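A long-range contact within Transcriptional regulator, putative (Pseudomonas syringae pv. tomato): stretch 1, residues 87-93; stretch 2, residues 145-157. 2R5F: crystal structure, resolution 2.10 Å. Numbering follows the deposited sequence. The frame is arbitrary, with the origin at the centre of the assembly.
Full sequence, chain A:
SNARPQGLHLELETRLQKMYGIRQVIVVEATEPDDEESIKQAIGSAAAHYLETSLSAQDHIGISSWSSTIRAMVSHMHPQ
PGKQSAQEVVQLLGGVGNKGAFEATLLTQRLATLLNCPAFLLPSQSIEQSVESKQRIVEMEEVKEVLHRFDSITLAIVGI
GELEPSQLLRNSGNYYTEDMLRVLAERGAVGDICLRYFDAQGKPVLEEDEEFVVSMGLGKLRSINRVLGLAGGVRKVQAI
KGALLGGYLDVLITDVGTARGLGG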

ATOM      1  N   GLN A  87      -3.108 -13.949   9.900  1.00 42.68           N
ATOM      2  CA  GLN A  87      -2.748 -15.252   9.305  1.00 41.95           C
ATOM      3  C   GLN A  87      -1.385 -15.299   8.579  1.00 41.37           C
ATOM      4  O   GLN A  87      -0.649 -16.261   8.735  1.00 41.77           O
ATOM      5  N   GLU A  88      -1.045 -14.279   7.797  1.00 40.34           N
ATOM      6  CA  GLU A  88       0.250 -14.238   7.091  1.00 39.79           C
ATOM      7  C   GLU A  88       0.513 -12.833   6.527  1.00 38.41           C
ATOM      8  O   GLU A  88      -0.403 -12.018   6.441  1.00 38.11           O
ATOM      9  N   VAL A  89       1.769 -12.567   6.169  1.00 36.37           N
ATOM     10  CA  VAL A  89       2.176 -11.357   5.486  1.00 35.24           C
ATOM     11  C   VAL A  89       2.889 -11.833   4.219  1.00 35.70           C
ATOM     12  O   VAL A  89       3.862 -12.582   4.296  1.00 33.95           O
ATOM     13  N   VAL A  90       2.357 -11.438   3.064  1.00 35.18           N
ATOM     14  CA  VAL A  90       2.900 -11.839   1.760  1.00 35.62           C
ATOM     15  C   VAL A  90       3.555 -10.621   1.112  1.00 36.45           C
ATOM     16  O   VAL A  90       2.987  -9.515   1.097  1.00 36.55           O
ATOM     17  N   GLN A  91       4.772 -10.812   0.629  1.00 36.72           N
ATOM     18  CA  GLN A  91       5.455  -9.798  -0.150  1.00 37.58           C
ATOM     19  C   GLN A  91       4.791  -9.718  -1.519  1.00 38.04           C
ATOM     20  O   GLN A  91       4.738 -10.726  -2.225  1.00 37.96           O
ATOM     21  N   LEU A  92       4.300  -8.536  -1.906  1.00 38.97           N
ATOM     22  CA  LEU A  92       3.510  -8.421  -3.150  1.00 39.78           C
ATOM     23  C   LEU A  92       4.276  -7.937  -4.365  1.00 40.84           C
ATOM     24  O   LEU A  92       3.683  -7.819  -5.436  1.00 41.65           O
ATOM     25  N   LEU A  93       5.556  -7.618  -4.191  1.00 41.83           N
ATOM     26  CA  LEU A  93       6.429  -7.146  -5.275  1.00 43.07           C
ATOM     27  C   LEU A  93       7.868  -7.482  -4.915  1.00 43.81           C
ATOM     28  O   LEU A  93       8.311  -7.218  -3.792  1.00 43.79           O
ATOM     29  N   GLU A 145       5.182 -20.280  -4.313  1.00 40.17           N
ATOM     30  CA  GLU A 145       4.667 -20.279  -2.944  1.00 42.60           C
ATOM     31  C   GLU A 145       4.013 -18.924  -2.592  1.00 42.76           C
ATOM     32  O   GLU A 145       2.888 -18.870  -2.078  1.00 42.75           O
ATOM     33  N   VAL A 146       4.705 -17.834  -2.919  1.00 42.80           N
ATOM     34  CA  VAL A 146       4.158 -16.496  -2.763  1.00 43.74           C
ATOM     35  C   VAL A 146       3.003 -16.274  -3.740  1.00 43.70           C
ATOM     36  O   VAL A 146       1.941 -15.816  -3.328  1.00 43.60           O
ATOM     37  N   LEU A 147       3.204 -16.614  -5.016  1.00 43.62           N
ATOM     38  CA  LEU A 147       2.143 -16.457  -6.026  1.00 43.65           C
ATOM     39  C   LEU A 147       0.851 -17.152  -5.605  1.00 44.32           C
ATOM     40  O   LEU A 147      -0.241 -16.641  -5.829  1.00 44.57           O
ATOM     41  N   HIS A 148       0.990 -18.321  -4.991  1.00 45.77           N
ATOM     42  CA  HIS A 148      -0.136 -19.091  -4.503  1.00 46.98           C
ATOM     43  C   HIS A 148      -0.981 -18.306  -3.483  1.00 47.32           C
ATOM     44  O   HIS A 148      -2.219 -18.424  -3.440  1.00 47.69           O
ATOM     45  N   ARG A 149      -0.301 -17.508  -2.668  1.00 47.60           N
ATOM     46  CA  ARG A 149      -0.934 -16.795  -1.573  1.00 47.83           C
ATOM     47  C   ARG A 149      -1.809 -15.627  -2.034  1.00 48.22           C
ATOM     48  O   ARG A 149      -2.751 -15.267  -1.328  1.00 48.19           O
ATOM     49  N   PHE A 150      -1.506 -15.053  -3.204  1.00 48.52           N
ATOM     50  CA  PHE A 150      -2.244 -13.882  -3.720  1.00 48.73           C
ATOM     51  C   PHE A 150      -3.751 -14.057  -3.635  1.00 49.56           C
ATOM     52  O   PHE A 150      -4.482 -13.116  -3.344  1.00 49.91           O
ATOM     53  N   ASP A 151      -4.218 -15.271  -3.879  1.00 50.51           N
ATOM     54  CA  ASP A 151      -5.646 -15.502  -3.912  1.00 51.16           C
ATOM     55  C   ASP A 151      -6.298 -15.563  -2.522  1.00 50.05           C
ATOM     56  O   ASP A 151      -7.520 -15.420  -2.404  1.00 50.23           O
ATOM     57  N   SER A 152      -5.483 -15.748  -1.482  1.00 48.69           N
ATOM     58  CA  SER A 152      -5.985 -15.772  -0.104  1.00 47.32           C
ATOM     59  C   SER A 152      -5.984 -14.366   0.520  1.00 46.13           C
ATOM     60  O   SER A 152      -6.700 -14.115   1.498  1.00 46.42           O
ATOM     61  N   ILE A 153      -5.199 -13.451  -0.039  1.00 44.26           N
ATOM     62  CA  ILE A 153      -5.071 -12.103   0.554  1.00 42.78           C
ATOM     63  C   ILE A 153      -6.395 -11.364   0.754  1.00 41.87           C
ATOM     64  O   ILE A 153      -7.227 -11.314  -0.145  1.00 41.89           O
ATOM     65  N   THR A 154      -6.575 -10.817   1.954  1.00 40.95           N
ATOM     66  CA  THR A 154      -7.796 -10.144   2.345  1.00 39.62           C
ATOM     67  C   THR A 154      -7.590  -8.665   2.639  1.00 38.60           C
ATOM     68  O   THR A 154      -8.538  -7.903   2.597  1.00 38.70           O
ATOM     69  N   LEU A 155      -6.357  -8.276   2.957  1.00 37.67           N
ATOM     70  CA  LEU A 155      -5.980  -6.886   3.148  1.00 36.94           C
ATOM     71  C   LEU A 155      -4.683  -6.595   2.408  1.00 36.44           C
ATOM     72  O   LEU A 155      -3.615  -7.076   2.809  1.00 36.73           O
ATOM     73  N   ALA A 156      -4.767  -5.847   1.313  1.00 36.21           N
ATOM     74  CA  ALA A 156      -3.540  -5.366   0.641  1.00 36.19           C
ATOM     75  C   ALA A 156      -3.202  -3.979   1.102  1.00 35.52           C
ATOM     76  O   ALA A 156      -4.042  -3.101   1.073  1.00 35.80           O
ATOM     77  N   ILE A 157      -1.956  -3.781   1.534  1.00 35.74           N
ATOM     78  CA  ILE A 157      -1.460  -2.480   1.906  1.00 35.22           C
ATOM     79  C   ILE A 157      -0.440  -2.015   0.862  1.00 36.01           C
ATOM     80  O   ILE A 157       0.584  -2.658   0.656  1.00 36.74           O
TER

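The strand that includes Val89 to Gln91 lies across the helix that includes Glu145 to Leu147 with an interaxial distance of 8.5 Å and an angle of 114° between their directions, so the two elements meet over a short patch, closest at Val90 and Val146, whose CA atoms are 6.6 Å apart. Side chains alternate along the strand: Glu88 and Val90 point toward the second stretch, whereas Val89 points away and takes no part in the contact.

Val90, in the t rotamer, is the central bump. The hollow that receives it is lined by Val146, Arg149, Phe150 and Ile153. Its CG1 meets Val146 CG1 at 3.5 Å and lies near the plane of the Phe150 ring, at the ring edge, 4.1 Å from CE1. Val90 CG2 rests against the aliphatic base of Arg149, 3.6 Å from Arg149 CB, and Ile153 CD1 approaches Val90 CB to 4.1 Å. Val146, also t, fits closely against the strand backbone as well, its CG1 lying 3.4 Å from Gln91 O.

Leu92 (m, t) starts out sideways, but its extended side chain carries the methyls inward. CD2 fits between two side chains that likewise leave their backbone sideways and reach in with their ends: it lies 3.8 Å from Phe150 CE1 and 3.4 Å from Ile153 CD1. The other methyl, CD1, extends the apolar patch to Ala156, 4.2 Å from its CB.

Beside this apolar surface, Glu88 (p, t) and Arg149 (m, m) form a salt bridge. Arg149 NH1 donates to Glu88 OE2 at 2.6 Å, and Arg149 NE makes a weak hydrogen bond to Glu88 OE1 at 2.7 Å. Glu88 OE2 lies at the edge of the guanidinium, near its plane, while the base of the arginine packs on Val90. Ser152 adds only a marginal contact, its CB 4.2 Å from Glu88 OE2.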

ATOM      1  CB  GLN A  87      -3.854 -15.742   8.354  1.00 42.29           C
ATOM      2  CG  GLN A  87      -5.183 -16.029   9.027  1.00 41.89           C
ATOM      3  CD  GLN A  87      -5.024 -17.039  10.136  1.00 44.47           C
ATOM      4  OE1 GLN A  87      -4.950 -18.237   9.886  1.00 46.70           O
ATOM      5  NE2 GLN A  87      -4.934 -16.559  11.366  1.00 43.66           N
ATOM      6  CB  GLU A  88       0.255 -15.255   5.943  1.00 40.34           C
ATOM      7  CG  GLU A  88      -0.929 -15.043   4.974  1.00 41.03           C
ATOM      8  CD  GLU A  88      -1.058 -16.086   3.883  1.00 42.91           C
ATOM      9  OE1 GLU A  88      -0.045 -16.404   3.230  1.00 48.93           O
ATOM     10  OE2 GLU A  88      -2.192 -16.547   3.632  1.00 48.44           O
ATOM     11  CB  VAL A  89       3.121 -10.504   6.359  1.00 35.01           C
ATOM     12  CG1 VAL A  89       3.643  -9.267   5.588  1.00 33.56           C
ATOM     13  CG2 VAL A  89       2.384 -10.090   7.645  1.00 34.77           C
ATOM     14  CB  VAL A  90       1.782 -12.456   0.855  1.00 35.48           C
ATOM     15  CG1 VAL A  90       2.329 -12.937  -0.520  1.00 34.46           C
ATOM     16  CG2 VAL A  90       1.080 -13.586   1.613  1.00 33.32           C
ATOM     17  CB  GLN A  91       6.910 -10.196  -0.315  1.00 37.09           C
ATOM     18  CG  GLN A  91       7.670  -9.275  -1.226  1.00 37.82           C
ATOM     19  CD  GLN A  91       9.148  -9.398  -1.008  1.00 37.14           C
ATOM     20  OE1 GLN A  91       9.588 -10.251  -0.255  1.00 37.20           O
ATOM     21  NE2 GLN A  91       9.922  -8.564  -1.680  1.00 36.14           N
ATOM     22  CB  LEU A  92       2.308  -7.503  -2.966  1.00 39.64           C
ATOM     23  CG  LEU A  92       1.174  -7.860  -2.006  1.00 38.76           C
ATOM     24  CD1 LEU A  92       0.178  -6.726  -2.047  1.00 42.53           C
ATOM     25  CD2 LEU A  92       0.507  -9.172  -2.317  1.00 36.94           C
ATOM     26  CB  LEU A  93       6.304  -5.626  -5.498  1.00 43.35           C
ATOM     27  CG  LEU A  93       7.423  -4.904  -6.299  1.00 42.48           C
ATOM     28  CD1 LEU A  93       7.693  -5.538  -7.633  1.00 43.55           C
ATOM     29  CD2 LEU A  93       7.108  -3.425  -6.511  1.00 43.84           C
ATOM     30  CB  GLU A 145       5.830 -20.632  -1.996  1.00 43.31           C
ATOM     31  CG  GLU A 145       5.515 -20.585  -0.518  1.00 48.72           C
ATOM     32  CD  GLU A 145       5.279 -21.952   0.093  1.00 53.66           C
ATOM     33  OE1 GLU A 145       4.087 -22.302   0.305  1.00 56.88           O
ATOM     34  OE2 GLU A 145       6.276 -22.670   0.365  1.00 57.10           O
ATOM     35  CB  VAL A 146       5.242 -15.406  -2.931  1.00 43.86           C
ATOM     36  CG1 VAL A 146       4.622 -14.011  -2.965  1.00 44.72           C
ATOM     37  CG2 VAL A 146       6.255 -15.495  -1.818  1.00 45.01           C
ATOM     38  CB  LEU A 147       2.579 -16.981  -7.405  1.00 42.89           C
ATOM     39  CG  LEU A 147       3.619 -16.229  -8.232  1.00 42.81           C
ATOM     40  CD1 LEU A 147       4.004 -17.026  -9.505  1.00 41.05           C
ATOM     41  CD2 LEU A 147       3.152 -14.800  -8.593  1.00 42.41           C
ATOM     42  CB  HIS A 148       0.385 -20.393  -3.896  1.00 47.33           C
ATOM     43  CG  HIS A 148      -0.684 -21.265  -3.328  1.00 50.01           C
ATOM     44  ND1 HIS A 148      -1.475 -22.077  -4.112  1.00 53.01           N
ATOM     45  CD2 HIS A 148      -1.085 -21.467  -2.050  1.00 52.57           C
ATOM     46  CE1 HIS A 148      -2.325 -22.735  -3.341  1.00 53.67           C
ATOM     47  NE2 HIS A 148      -2.111 -22.381  -2.086  1.00 52.94           N
ATOM     48  CB  ARG A 149       0.109 -16.281  -0.576  1.00 48.12           C
ATOM     49  CG  ARG A 149       1.146 -17.282  -0.069  1.00 47.46           C
ATOM     50  CD  ARG A 149       0.548 -18.506   0.616  1.00 50.19           C
ATOM     51  NE  ARG A 149      -0.700 -18.212   1.323  1.00 53.28           N
ATOM     52  CZ  ARG A 149      -1.599 -19.128   1.690  1.00 54.57           C
ATOM     53  NH1 ARG A 149      -2.712 -18.744   2.321  1.00 55.22           N
ATOM     54  NH2 ARG A 149      -1.399 -20.418   1.427  1.00 54.23           N
ATOM     55  CB  PHE A 150      -1.875 -13.544  -5.173  1.00 48.39           C
ATOM     56  CG  PHE A 150      -0.497 -12.953  -5.349  1.00 45.20           C
ATOM     57  CD1 PHE A 150       0.315 -12.685  -4.260  1.00 45.37           C
ATOM     58  CD2 PHE A 150      -0.026 -12.664  -6.619  1.00 44.15           C
ATOM     59  CE1 PHE A 150       1.592 -12.149  -4.431  1.00 44.10           C
ATOM     60  CE2 PHE A 150       1.243 -12.126  -6.816  1.00 43.09           C
ATOM     61  CZ  PHE A 150       2.052 -11.868  -5.724  1.00 45.19           C
ATOM     62  CB  ASP A 151      -5.949 -16.731  -4.770  1.00 52.71           C
ATOM     63  CG  ASP A 151      -5.719 -16.458  -6.253  1.00 55.62           C
ATOM     64  OD1 ASP A 151      -6.601 -15.820  -6.876  1.00 58.56           O
ATOM     65  OD2 ASP A 151      -4.647 -16.856  -6.781  1.00 59.37           O
ATOM     66  CB  SER A 152      -5.189 -16.766   0.768  1.00 47.24           C
ATOM     67  OG  SER A 152      -4.903 -17.989   0.085  1.00 47.02           O
ATOM     68  CB  ILE A 153      -4.063 -11.239  -0.202  1.00 42.80           C
ATOM     69  CG1 ILE A 153      -2.642 -11.743   0.103  1.00 42.86           C
ATOM     70  CG2 ILE A 153      -4.180  -9.766   0.207  1.00 41.49           C
ATOM     71  CD1 ILE A 153      -1.716 -11.426  -0.999  1.00 45.93           C
ATOM     72  CB  THR A 154      -8.434 -10.820   3.571  1.00 39.87           C
ATOM     73  OG1 THR A 154      -7.612 -10.610   4.724  1.00 40.03           O
ATOM     74  CG2 THR A 154      -8.593 -12.290   3.336  1.00 40.89           C
ATOM     75  CB  LEU A 155      -5.788  -6.581   4.630  1.00 37.19           C
ATOM     76  CG  LEU A 155      -5.184  -5.222   5.064  1.00 35.51           C
ATOM     77  CD1 LEU A 155      -6.034  -4.028   4.681  1.00 34.47           C
ATOM     78  CD2 LEU A 155      -4.961  -5.240   6.564  1.00 37.09           C
ATOM     79  CB  ALA A 156      -3.661  -5.428  -0.889  1.00 36.21           C
ATOM     80  CB  ILE A 157      -0.778  -2.503   3.306  1.00 35.75           C
ATOM     81  CG1 ILE A 157      -1.654  -3.261   4.317  1.00 33.72           C
ATOM     82  CG2 ILE A 157      -0.410  -1.051   3.730  1.00 34.83           C
ATOM     83  CD1 ILE A 157      -1.020  -3.487   5.598  1.00 34.79           C
TER